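PDB 2ZO4: metallo-beta-lactamase family protein from Thermus thermophilus, which binds two zinc ions in a metallo-beta-lactamase fold and is probably a metal-dependent hydrolase of unknown substrate. Local coordinates for residues 177-182 with 222-227; 195-200 with 249-254. All blocks are in the same frame, centred on the assembly; numbering follows the deposited sequence.

Contact 1: 177-182 with 222-227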
loop_
_atom_site.group_PDB
_atom_site.type_symbol
_atom_site.label_atom_id
_atom_site.label_comp_id
_atom_site.label_asym_id
_atom_site.label_seq_id
_atom_site.Cartn_x
_atom_site.Cartn_y
_atom_site.Cartn_z
ATOM N N ALA A 177 -3.320 2.370 8.512
ATOM C CA ALA A 177 -4.685 1.850 8.601
ATOM C C ALA A 177 -5.511 2.794 9.473
ATOM O O ALA A 177 -4.960 3.545 10.281
ATOM C CB ALA A 177 -4.690 0.445 9.183
ATOM N N PHE A 178 -6.828 2.763 9.302
ATOM C CA PHE A 178 -7.717 3.606 10.088
ATOM C C PHE A 178 -8.682 2.732 10.871
ATOM O O PHE A 178 -9.467 1.979 10.289
ATOM C CB PHE A 178 -8.449 4.619 9.198
ATOM C CG PHE A 178 -7.524 5.552 8.456
ATOM C CD1 PHE A 178 -7.030 6.699 9.073
ATOM C CD2 PHE A 178 -7.134 5.272 7.143
ATOM C CE1 PHE A 178 -6.158 7.563 8.393
ATOM C CE2 PHE A 178 -6.263 6.129 6.453
ATOM C CZ PHE A 178 -5.779 7.275 7.080
ATOM N N TYR A 179 -8.602 2.830 12.195
ATOM C CA TYR A 179 -9.328 1.933 13.089
ATOM C C TYR A 179 -10.437 2.638 13.864
ATOM O O TYR A 179 -10.195 3.615 14.583
ATOM C CB TYR A 179 -8.349 1.238 14.044
ATOM C CG TYR A 179 -8.953 0.138 14.907
ATOM C CD1 TYR A 179 -9.789 -0.836 14.361
ATOM C CD2 TYR A 179 -8.656 0.060 16.269
ATOM C CE1 TYR A 179 -10.332 -1.852 15.159
ATOM C CE2 TYR A 179 -9.190 -0.945 17.073
ATOM C CZ TYR A 179 -10.021 -1.900 16.508
ATOM O OH TYR A 179 -10.544 -2.895 17.302
ATOM N N LEU A 180 -11.656 2.132 13.692
ATOM C CA LEU A 180 -12.823 2.603 14.431
ATOM C C LEU A 180 -12.931 1.756 15.692
ATOM O O LEU A 180 -13.478 0.652 15.667
ATOM C CB LEU A 180 -14.093 2.487 13.577
ATOM C CG LEU A 180 -14.306 3.503 12.445
ATOM C CD1 LEU A 180 -13.300 3.328 11.304
ATOM C CD2 LEU A 180 -15.714 3.382 11.908
ATOM N N GLU A 181 -12.388 2.288 16.785
ATOM C CA GLU A 181 -12.137 1.520 18.000
ATOM C C GLU A 181 -13.399 1.010 18.688
ATOM O O GLU A 181 -13.440 -0.142 19.129
ATOM C CB GLU A 181 -11.282 2.332 18.982
ATOM C CG GLU A 181 -9.853 2.560 18.499
ATOM C CD GLU A 181 -8.996 3.338 19.485
ATOM O OE1 GLU A 181 -9.530 4.200 20.218
ATOM O OE2 GLU A 181 -7.776 3.087 19.510
ATOM N N GLU A 182 -14.425 1.853 18.775
ATOM C CA GLU A 182 -15.667 1.447 19.428
ATOM C C GLU A 182 -16.347 0.314 18.656
ATOM O O GLU A 182 -16.756 -0.690 19.244
ATOM C CB GLU A 182 -16.615 2.634 19.615
ATOM C CG GLU A 182 -17.852 2.285 20.448
ATOM C CD GLU A 182 -18.703 3.492 20.798
ATOM O OE1 GLU A 182 -18.772 4.440 19.982
ATOM O OE2 GLU A 182 -19.310 3.486 21.894
ATOM N N ALA A 222 -2.563 -8.194 14.492
ATOM C CA ALA A 222 -3.003 -9.459 15.089
ATOM C C ALA A 222 -3.504 -9.280 16.526
ATOM O O ALA A 222 -4.488 -9.903 16.922
ATOM C CB ALA A 222 -1.889 -10.491 15.040
ATOM N N ASP A 223 -2.829 -8.418 17.284
ATOM C CA ASP A 223 -3.147 -8.172 18.694
ATOM C C ASP A 223 -4.145 -7.034 18.896
ATOM O O ASP A 223 -4.526 -6.728 20.031
ATOM C CB ASP A 223 -1.862 -7.874 19.481
ATOM C CG ASP A 223 -0.849 -9.004 19.405
ATOM O OD1 ASP A 223 -1.234 -10.174 19.613
ATOM O OD2 ASP A 223 0.343 -8.721 19.147
ATOM N N LEU A 224 -4.571 -6.413 17.797
ATOM C CA LEU A 224 -5.443 -5.239 17.854
ATOM C C LEU A 224 -6.792 -5.515 18.514
ATOM O O LEU A 224 -7.298 -4.681 19.266
ATOM C CB LEU A 224 -5.654 -4.653 16.449
ATOM C CG LEU A 224 -6.280 -3.261 16.307
ATOM C CD1 LEU A 224 -5.430 -2.161 16.967
ATOM C CD2 LEU A 224 -6.505 -2.950 14.834
ATOM N N GLY A 225 -7.368 -6.680 18.232
ATOM C CA GLY A 225 -8.693 -7.025 18.744
ATOM C C GLY A 225 -9.814 -6.564 17.831
ATOM O O GLY A 225 -10.962 -6.441 18.266
ATOM N N ALA A 226 -9.481 -6.304 16.565
ATOM C CA ALA A 226 -10.470 -5.870 15.577
ATOM C C ALA A 226 -11.489 -6.974 15.309
ATOM O O ALA A 226 -11.145 -8.160 15.305
ATOM C CB ALA A 226 -9.790 -5.443 14.283
ATOM N N ARG A 227 -12.737 -6.572 15.090
ATOM C CA ARG A 227 -13.836 -7.511 14.864
ATOM C C ARG A 227 -13.994 -7.862 13.393
ATOM O O ARG A 227 -14.498 -8.933 13.054
ATOM C CB ARG A 227 -15.144 -6.942 15.423
ATOM C CG ARG A 227 -15.140 -6.860 16.943
ATOM C CD ARG A 227 -16.434 -6.291 17.503
ATOM N NE ARG A 227 -16.504 -6.505 18.950
ATOM C CZ ARG A 227 -16.944 -7.623 19.530
ATOM N NH1 ARG A 227 -17.356 -8.649 18.796
ATOM N NH2 ARG A 227 -16.967 -7.718 20.850
HETATM O O HOH W 1 -9.492 -3.422 19.578
#

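Contact 2: 195-200 with 249-254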
loop_
_atom_site.group_PDB
_atom_site.type_symbol
_atom_site.label_atom_id
_atom_site.label_comp_id
_atom_site.label_asym_id
_atom_site.label_seq_id
_atom_site.Cartn_x
_atom_site.Cartn_y
_atom_site.Cartn_z
ATOM N N LYS A 195 -6.934 -12.724 0.251
ATOM C CA LYS A 195 -6.657 -13.806 -0.711
ATOM C C LYS A 195 -5.168 -14.054 -0.901
ATOM O O LYS A 195 -4.698 -15.197 -0.864
ATOM C CB LYS A 195 -7.333 -13.524 -2.057
ATOM N N VAL A 196 -4.438 -12.964 -1.101
ATOM C CA VAL A 196 -3.009 -13.004 -1.353
ATOM C C VAL A 196 -2.300 -12.177 -0.291
ATOM O O VAL A 196 -2.941 -11.616 0.608
ATOM C CB VAL A 196 -2.673 -12.428 -2.753
ATOM C CG1 VAL A 196 -3.137 -13.370 -3.846
ATOM C CG2 VAL A 196 -3.303 -11.047 -2.937
ATOM N N SER A 197 -0.979 -12.110 -0.387
ATOM C CA SER A 197 -0.234 -11.160 0.411
ATOM C C SER A 197 -0.155 -9.850 -0.350
ATOM O O SER A 197 0.115 -9.847 -1.556
ATOM C CB SER A 197 1.174 -11.664 0.723
ATOM O OG SER A 197 1.903 -10.675 1.433
ATOM N N PRO A 198 -0.409 -8.729 0.348
ATOM C CA PRO A 198 -0.058 -7.452 -0.253
ATOM C C PRO A 198 1.443 -7.403 -0.518
ATOM O O PRO A 198 2.226 -8.010 0.224
ATOM C CB PRO A 198 -0.452 -6.429 0.818
ATOM C CG PRO A 198 -0.614 -7.204 2.081
ATOM C CD PRO A 198 -1.032 -8.572 1.674
ATOM N N ASN A 199 1.833 -6.704 -1.577
ATOM C CA ASN A 199 3.241 -6.522 -1.919
ATOM C C ASN A 199 4.052 -6.029 -0.718
ATOM O O ASN A 199 3.581 -5.207 0.069
ATOM C CB ASN A 199 3.374 -5.529 -3.079
ATOM C CG ASN A 199 4.622 -5.762 -3.920
ATOM O OD1 ASN A 199 4.757 -6.795 -4.586
ATOM N ND2 ASN A 199 5.533 -4.792 -3.910
ATOM N N VAL A 200 5.251 -6.570 -0.559
ATOM C CA VAL A 200 6.249 -5.969 0.310
ATOM C C VAL A 200 7.495 -5.751 -0.547
ATOM O O VAL A 200 8.353 -6.630 -0.667
ATOM C CB VAL A 200 6.512 -6.807 1.601
ATOM C CG1 VAL A 200 6.996 -8.223 1.272
ATOM C CG2 VAL A 200 7.486 -6.093 2.508
ATOM N N ALA A 249 2.914 -16.668 8.343
ATOM C CA ALA A 249 3.309 -18.012 7.922
ATOM C C ALA A 249 3.641 -18.059 6.433
ATOM O O ALA A 249 4.592 -18.729 6.027
ATOM C CB ALA A 249 2.209 -19.022 8.262
ATOM N N HIS A 250 2.856 -17.337 5.637
ATOM C CA HIS A 250 3.079 -17.194 4.198
ATOM C C HIS A 250 4.486 -16.693 3.881
ATOM O O HIS A 250 5.197 -17.290 3.077
ATOM C CB HIS A 250 2.032 -16.250 3.590
ATOM C CG HIS A 250 2.267 -15.932 2.145
ATOM N ND1 HIS A 250 2.105 -16.863 1.142
ATOM C CD2 HIS A 250 2.656 -14.787 1.535
ATOM C CE1 HIS A 250 2.382 -16.306 -0.023
ATOM N NE2 HIS A 250 2.719 -15.045 0.187
ATOM N N HIS A 251 4.885 -15.594 4.515
ATOM C CA HIS A 251 6.197 -15.011 4.253
ATOM C C HIS A 251 7.338 -15.860 4.794
ATOM O O HIS A 251 8.415 -15.894 4.205
ATOM C CB HIS A 251 6.267 -13.566 4.743
ATOM C CG HIS A 251 5.512 -12.617 3.868
ATOM N ND1 HIS A 251 6.015 -12.151 2.672
ATOM C CD2 HIS A 251 4.273 -12.087 3.988
ATOM C CE1 HIS A 251 5.125 -11.358 2.104
ATOM N NE2 HIS A 251 4.061 -11.300 2.883
ATOM N N GLN A 252 7.085 -16.567 5.893
ATOM C CA GLN A 252 8.030 -17.552 6.398
ATOM C C GLN A 252 8.258 -18.669 5.371
ATOM O O GLN A 252 9.394 -19.094 5.155
ATOM C CB GLN A 252 7.555 -18.123 7.735
ATOM C CG GLN A 252 8.684 -18.569 8.654
ATOM C CD GLN A 252 9.635 -17.433 9.022
ATOM O OE1 GLN A 252 9.217 -16.292 9.256
ATOM N NE2 GLN A 252 10.923 -17.744 9.072
ATOM N N ALA A 253 7.181 -19.116 4.725
ATOM C CA ALA A 253 7.268 -20.110 3.650
ATOM C C ALA A 253 8.026 -19.560 2.439
ATOM O O ALA A 253 8.876 -20.251 1.875
ATOM C CB ALA A 253 5.876 -20.593 3.244
ATOM N N ARG A 254 7.725 -18.316 2.060
ATOM C CA ARG A 254 8.432 -17.630 0.967
ATOM C C ARG A 254 9.933 -17.498 1.238
ATOM O O ARG A 254 10.746 -17.682 0.332
ATOM C CB ARG A 254 7.824 -16.250 0.699
ATOM C CG ARG A 254 6.400 -16.285 0.164
ATOM C CD ARG A 254 6.360 -16.272 -1.365
ATOM N NE ARG A 254 6.329 -14.910 -1.893
ATOM C CZ ARG A 254 5.219 -14.183 -2.011
#

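Contact 1: 177-182 with 222-227
In the five-stranded sheet of the metallo-beta-lactamase fold, Tyr179 on strand 176-180 packs against Leu224 and Ala226 of the loop that joins helix 210-222 to strand 228-231. CD2 of Leu224 sits almost exactly over the middle of the phenol ring, 3.7 Å from the centroid of the Tyr179 ring and 2° off the ring normal, a CH-pi contact. Leu224 CG lies over the same face toward the hydroxyl half, 3.8 Å from Tyr179 CE2. With CG anti to the backbone N (chi1 -172°), the Tyr179 ring extends from its strand across to the loop, where Ala226 CB meets CE1 of Tyr179 obliquely at 3.7 Å. A water bridges the phenol to the loop backbone: its O, in the ring plane at the edge, is 2.6 Å from Tyr179 OH and donates to Leu224 O at 2.5 Å. Gly225, with positive phi, turns the chain just after the helix. Leu166 and Leu186 on the flanking strands touch both Tyr179 and Leu224, while Val240 of helix 240-261 touches Ala226. Such packing belongs to the four-layered alpha-beta/beta-alpha sandwich, here with a helix-to-strand loop on the outer face of one sheet.

Contact 2: 195-200 with 249-254
Ser197 OG accepts a hydrogen bond of 2.7 Å from NE2 of His251, the bond that joins 195-200 to 249-254. The hydroxyl stands at the edge of the imidazole but 23° out of its plane. Its own proton goes to Pro198 O, 2.9 Å from Ser197 OG, so one oxygen ties the helix to the loop backbone; seen from the carbonyl oxygen, C and OG subtend 128°. Chi1 of 176° swings OG away from the Ser197 backbone N and lets it serve both partners. Next to this bond, Ser197 CB packs obliquely on His250, 3.6 Å from CD2, and Val200 CG1 approaches His251 CE1 at 3.7 Å. The two histidines, successive on the helix, also meet: His250 CD2 covers the middle of the His251 ring, 3.9 Å from its plane. In this metallo-beta-lactamase fold the loop follows strand 185-189 and passes the zinc ligand His171, whose side chain is about 6 Å from that of Val200, with a zinc ion about 10 Å from the Val200 side chain. Asn199 O is hydrogen-bonded to His171 ND1, which makes the loop a second-shell support of that ligand. At its other nitrogen, ND1, His251 pairs with His295 NE2, fixing the ring's rotation from both nitrogens. Glu291, on the same helix 286-301 as His295, is hydrogen-bonded through OE2 to Val200 N.

Overall arrangement
The centres of contacts 1 and 2 lie 21 Å apart, and their nearest atoms, about 10 Å apart, do not touch. Along the chain they interleave: 177-182, then 195-200, then 222-227, then 249-254. Helix 210-222 comes after 195-200 and ends at the start of 222-227, packing through Phe214 and Leu211 on contact 2. Helix 240-261 touches contact 1 near its start, through Val240, and supplies segment 249-254 of contact 2. Contact 1 thus belongs to the strand-to-loop packing at the edge of the helical layer, away from the metals, whereas contact 2 joins the zinc-side loop to the helices that continue toward the C-terminal region.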